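Local coordinates for phosphatidylinositol 4,5-bisphosphate-binding protein SLM1 (Saccharomyces cerevisiae, PDB 4A6H) that binds phosphatidylinositol 4,5-bisphosphate through its PH domain and acts with SLM2 as a membrane effector of TORC2 and calcineurin signalling, at residues A[76-84]-A[95-106]. Numbering follows the deposited sequence.
Sequences SDAKFVLHA and NWVFKADSYESM. With I4D (D-myo-inositol-4-phosphate), chain G; PO4 (phosphate ion), chain E.
Phe98 lays its CB over one face of the Phe80 ring, 3.8 Å from the centroid, a CH-pi contact displaced toward the rim. The two ring planes are only 17° apart, but the rings are slid so far, centroids 5.3 Å apart, that little of one covers the other. Phe80 is brought under Phe98 by its first torsion (chi1 70°), which sets CG between the backbone N and the carbonyl carbon. Leu82 CB meets the edge of the Phe98 ring at CE1, and Met106 CG approaches Phe80 CD1 obliquely at 3.9 Å. At the Tyr103 ring, Asp77 O lies in plane at the edge, 3.4 Å from CD1. Trp109, Phe110 and Leu113 of helix 103-116 pack on Phe80, tying this face to the helix.

On the other face of the sheet, His83 ND1 donates to Asn95 OD1 over 2.7 Å; the acceptor lies in the imidazole plane, whereas the donor is tilted 34° from the amide carbonyl plane. Asn95 ND2 turns to a phosphate ion, probably from the crystallisation liquor. Farther along, Lys79 and Lys99 run side by side in the same direction toward the inositol 4-phosphate, which Lys99 NZ reaches through a weak bond to O2. Ser76 OG lies against Lys99 CD and accepts from Ala78 N, forming an ST turn.

Paired backbone bonds join Phe80 to Phe98 and Leu82 to Trp96, and Ala100 N to Ala78 O (2.8 Å) prolongs the pairing past the strands. At the helix start, Ser102 OG accepts from Ser105 N, the capping bond, while a water bridges Asp77 OD1 and Tyr103 N; Asp77 OD2 accepts from Asn66 N.

This antiparallel hairpin, followed after a three-residue turn by the C-terminal helix 103-116, is characteristic of the PH fold; its lysine-bearing face contributes to one inositol phosphate pocket, with Arg15, Lys20, Ser21 and Tyr22.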
loop_
_atom_site.group_PDB
_atom_site.type_symbol
_atom_site.label_atom_id
_atom_site.label_comp_id
_atom_site.label_asym_id
_atom_site.label_seq_id
_atom_site.Cartn_x
_atom_site.Cartn_y
_atom_site.Cartn_z
ATOM N N SER A 76 -9.840 30.771 -1.638
ATOM C CA SER A 76 -9.776 29.436 -1.052
ATOM C C SER A 76 -8.424 29.194 -0.389
ATOM O O SER A 76 -7.389 29.561 -0.945
ATOM C CB SER A 76 -10.037 28.372 -2.121
ATOM O OG SER A 76 -9.909 27.069 -1.589
ATOM N N ASP A 77 -8.440 28.582 0.796
ATOM C CA ASP A 77 -7.217 28.176 1.492
ATOM C C ASP A 77 -7.084 26.648 1.516
ATOM O O ASP A 77 -6.559 26.066 2.470
ATOM C CB ASP A 77 -7.213 28.716 2.928
ATOM C CG ASP A 77 -8.371 28.184 3.750
ATOM O OD1 ASP A 77 -9.315 27.620 3.154
ATOM O OD2 ASP A 77 -8.337 28.339 4.993
ATOM N N ALA A 78 -7.548 26.005 0.447
ATOM C CA ALA A 78 -7.672 24.556 0.415
ATOM C C ALA A 78 -7.006 23.978 -0.820
ATOM O O ALA A 78 -7.441 22.942 -1.349
ATOM C CB ALA A 78 -9.142 24.164 0.447
ATOM N N LYS A 79 -5.924 24.619 -1.258
ATOM C CA LYS A 79 -5.237 24.211 -2.486
ATOM C C LYS A 79 -3.871 23.595 -2.222
ATOM O O LYS A 79 -3.217 23.920 -1.224
ATOM C CB LYS A 79 -5.070 25.419 -3.413
ATOM C CG LYS A 79 -6.370 25.919 -4.011
ATOM C CD LYS A 79 -6.182 27.228 -4.759
ATOM C CE LYS A 79 -6.488 28.387 -3.827
ATOM N NZ LYS A 79 -6.384 29.718 -4.478
ATOM N N PHE A 80 -3.443 22.706 -3.116
ATOM C CA PHE A 80 -2.082 22.189 -3.092
ATOM C C PHE A 80 -1.564 21.936 -4.498
ATOM O O PHE A 80 -2.340 21.869 -5.456
ATOM C CB PHE A 80 -1.941 20.940 -2.197
ATOM C CG PHE A 80 -2.603 19.694 -2.745
ATOM C CD1 PHE A 80 -3.942 19.435 -2.499
ATOM C CD2 PHE A 80 -1.870 18.771 -3.479
ATOM C CE1 PHE A 80 -4.549 18.277 -2.998
ATOM C CE2 PHE A 80 -2.466 17.619 -3.977
ATOM C CZ PHE A 80 -3.808 17.377 -3.733
ATOM N N VAL A 81 -0.246 21.809 -4.614
ATOM C CA VAL A 81 0.407 21.600 -5.896
ATOM C C VAL A 81 1.050 20.228 -5.966
ATOM O O VAL A 81 1.779 19.817 -5.051
ATOM C CB VAL A 81 1.500 22.657 -6.128
ATOM C CG1 VAL A 81 2.191 22.421 -7.463
ATOM C CG2 VAL A 81 0.906 24.061 -6.029
ATOM N N LEU A 82 0.769 19.531 -7.061
ATOM C CA LEU A 82 1.382 18.251 -7.391
ATOM C C LEU A 82 2.354 18.499 -8.536
ATOM O O LEU A 82 1.967 19.015 -9.584
ATOM C CB LEU A 82 0.310 17.225 -7.784
ATOM C CG LEU A 82 0.761 15.788 -8.027
ATOM C CD1 LEU A 82 1.305 15.180 -6.744
ATOM C CD2 LEU A 82 -0.406 14.971 -8.546
ATOM N N HIS A 83 3.619 18.137 -8.324
ATOM C CA HIS A 83 4.693 18.397 -9.280
ATOM C C HIS A 83 5.128 17.111 -9.975
ATOM O O HIS A 83 5.279 16.084 -9.322
ATOM C CB HIS A 83 5.892 18.984 -8.532
ATOM C CG HIS A 83 7.093 19.229 -9.392
ATOM N ND1 HIS A 83 7.209 20.338 -10.204
ATOM C CD2 HIS A 83 8.245 18.532 -9.539
ATOM C CE1 HIS A 83 8.373 20.305 -10.827
ATOM N NE2 HIS A 83 9.023 19.222 -10.438
ATOM N N ALA A 84 5.330 17.162 -11.292
ATOM C CA ALA A 84 5.804 15.993 -12.035
ATOM C C ALA A 84 7.323 15.972 -12.184
ATOM O O ALA A 84 7.932 16.943 -12.642
ATOM C CB ALA A 84 5.143 15.929 -13.407
ATOM N N ASN A 95 3.272 21.409 -13.219
ATOM C CA ASN A 95 2.602 21.460 -11.924
ATOM C C ASN A 95 1.096 21.550 -12.058
ATOM O O ASN A 95 0.578 22.366 -12.813
ATOM C CB ASN A 95 3.101 22.667 -11.137
ATOM C CG ASN A 95 4.590 22.629 -10.911
ATOM O OD1 ASN A 95 5.066 21.932 -10.023
ATOM N ND2 ASN A 95 5.338 23.364 -11.728
ATOM N N TRP A 96 0.400 20.702 -11.313
ATOM C CA TRP A 96 -1.052 20.722 -11.289
ATOM C C TRP A 96 -1.561 21.191 -9.940
ATOM O O TRP A 96 -0.985 20.873 -8.897
ATOM C CB TRP A 96 -1.603 19.341 -11.607
ATOM C CG TRP A 96 -1.644 19.059 -13.084
ATOM C CD1 TRP A 96 -1.156 19.854 -14.086
ATOM C CD2 TRP A 96 -2.208 17.909 -13.723
ATOM N NE1 TRP A 96 -1.379 19.264 -15.309
ATOM C CE2 TRP A 96 -2.021 18.070 -15.114
ATOM C CE3 TRP A 96 -2.841 16.757 -13.257
ATOM C CZ2 TRP A 96 -2.456 17.117 -16.045
ATOM C CZ3 TRP A 96 -3.275 15.811 -14.189
ATOM C CH2 TRP A 96 -3.080 16.002 -15.560
ATOM N N VAL A 97 -2.637 21.966 -9.963
ATOM C CA VAL A 97 -3.165 22.553 -8.746
ATOM C C VAL A 97 -4.495 21.899 -8.422
ATOM O O VAL A 97 -5.376 21.816 -9.288
ATOM C CB VAL A 97 -3.338 24.072 -8.892
ATOM C CG1 VAL A 97 -3.986 24.654 -7.642
ATOM C CG2 VAL A 97 -1.983 24.737 -9.148
ATOM N N PHE A 98 -4.616 21.405 -7.190
ATOM C CA PHE A 98 -5.829 20.777 -6.705
ATOM C C PHE A 98 -6.471 21.598 -5.612
ATOM O O PHE A 98 -5.791 22.263 -4.835
ATOM C CB PHE A 98 -5.530 19.375 -6.166
ATOM C CG PHE A 98 -5.139 18.389 -7.231
ATOM C CD1 PHE A 98 -3.816 18.247 -7.598
ATOM C CD2 PHE A 98 -6.096 17.610 -7.872
ATOM C CE1 PHE A 98 -3.450 17.341 -8.580
ATOM C CE2 PHE A 98 -5.731 16.704 -8.852
ATOM C CZ PHE A 98 -4.409 16.567 -9.205
ATOM N N LYS A 99 -7.793 21.544 -5.553
ATOM C CA LYS A 99 -8.534 22.273 -4.546
ATOM C C LYS A 99 -9.508 21.338 -3.835
ATOM O O LYS A 99 -10.328 20.681 -4.472
ATOM C CB LYS A 99 -9.274 23.455 -5.179
ATOM C CG LYS A 99 -10.105 24.269 -4.190
ATOM C CD LYS A 99 -10.640 25.562 -4.806
ATOM C CE LYS A 99 -11.684 25.299 -5.863
ATOM N NZ LYS A 99 -12.342 26.577 -6.270
ATOM N N ALA A 100 -9.423 21.296 -2.506
ATOM C CA ALA A 100 -10.321 20.469 -1.716
ATOM C C ALA A 100 -11.406 21.349 -1.113
ATOM O O ALA A 100 -11.466 22.557 -1.374
ATOM C CB ALA A 100 -9.559 19.727 -0.624
ATOM N N ASP A 101 -12.245 20.744 -0.281
ATOM C CA ASP A 101 -13.378 21.449 0.317
ATOM C C ASP A 101 -12.988 22.419 1.435
ATOM O O ASP A 101 -13.681 23.405 1.680
ATOM C CB ASP A 101 -14.376 20.427 0.862
ATOM C CG ASP A 101 -14.234 19.061 0.203
ATOM O OD1 ASP A 101 -13.192 18.394 0.407
ATOM O OD2 ASP A 101 -15.164 18.655 -0.524
ATOM N N SER A 102 -11.882 22.131 2.110
ATOM C CA SER A 102 -11.454 22.911 3.266
ATOM C C SER A 102 -9.954 22.779 3.457
ATOM O O SER A 102 -9.324 21.889 2.888
ATOM C CB SER A 102 -12.148 22.401 4.527
ATOM O OG SER A 102 -11.736 21.073 4.822
ATOM N N TYR A 103 -9.387 23.654 4.279
ATOM C CA TYR A 103 -7.974 23.567 4.625
ATOM C C TYR A 103 -7.663 22.197 5.208
ATOM O O TYR A 103 -6.680 21.567 4.835
ATOM C CB TYR A 103 -7.586 24.667 5.628
ATOM C CG TYR A 103 -6.165 24.566 6.121
ATOM C CD1 TYR A 103 -5.113 25.084 5.376
ATOM C CD2 TYR A 103 -5.866 23.945 7.331
ATOM C CE1 TYR A 103 -3.801 24.986 5.824
ATOM C CE2 TYR A 103 -4.563 23.839 7.779
ATOM C CZ TYR A 103 -3.536 24.360 7.026
ATOM O OH TYR A 103 -2.240 24.259 7.481
ATOM N N GLU A 104 -8.508 21.736 6.127
ATOM C CA GLU A 104 -8.260 20.472 6.818
ATOM C C GLU A 104 -8.273 19.286 5.848
ATOM O O GLU A 104 -7.432 18.393 5.945
ATOM C CB GLU A 104 -9.294 20.261 7.931
ATOM C CG GLU A 104 -9.556 21.505 8.785
ATOM C CD GLU A 104 -10.704 22.357 8.256
ATOM O OE1 GLU A 104 -11.877 21.970 8.461
ATOM O OE2 GLU A 104 -10.440 23.412 7.638
ATOM N N SER A 105 -9.224 19.282 4.917
ATOM C CA SER A 105 -9.297 18.213 3.934
ATOM C C SER A 105 -8.074 18.272 3.034
ATOM O O SER A 105 -7.476 17.244 2.706
ATOM C CB SER A 105 -10.565 18.331 3.094
ATOM O OG SER A 105 -10.582 17.345 2.078
ATOM N N MET A 106 -7.721 19.486 2.619
ATOM C CA MET A 106 -6.549 19.661 1.778
ATOM C C MET A 106 -5.316 19.097 2.474
ATOM O O MET A 106 -4.496 18.415 1.852
ATOM C CB MET A 106 -6.356 21.137 1.418
ATOM C CG MET A 106 -5.062 21.456 0.669
ATOM S SD MET A 106 -3.608 21.571 1.727
ATOM C CE MET A 106 -3.902 23.179 2.452
HETATM O O5 I4D G . -6.960 29.394 -9.261
HETATM C C5 I4D G . -8.327 29.912 -8.797
HETATM C C6 I4D G . -8.522 29.693 -7.252
HETATM O O6 I4D G . -7.436 30.008 -6.434
HETATM C C4 I4D G . -9.455 30.193 -9.932
HETATM O O4 I4D G . -9.102 30.583 -11.268
HETATM P P4 I4D G . -9.059 29.732 -12.540
HETATM O O43 I4D G . -9.907 28.517 -12.494
HETATM O O42 I4D G . -7.693 29.320 -12.853
HETATM O O41 I4D G . -9.466 30.612 -13.643
HETATM C C3 I4D G . -10.638 30.863 -9.329
HETATM O O3 I4D G . -11.746 30.659 -10.181
HETATM C C2 I4D G . -10.948 30.324 -7.927
HETATM O O2 I4D G . -12.086 29.507 -7.795
HETATM C C1 I4D G . -9.901 30.070 -6.769
HETATM O O1 I4D G . -10.393 29.703 -5.445
HETATM P P PO4 E . 3.258 24.742 -15.221
HETATM O O1 PO4 E . 2.315 25.766 -14.637
HETATM O O2 PO4 E . 2.458 23.577 -15.753
HETATM O O3 PO4 E . 4.048 25.376 -16.342
HETATM O O4 PO4 E . 4.213 24.254 -14.160
HETATM O O HOH W 1 -10.867 26.048 4.836
#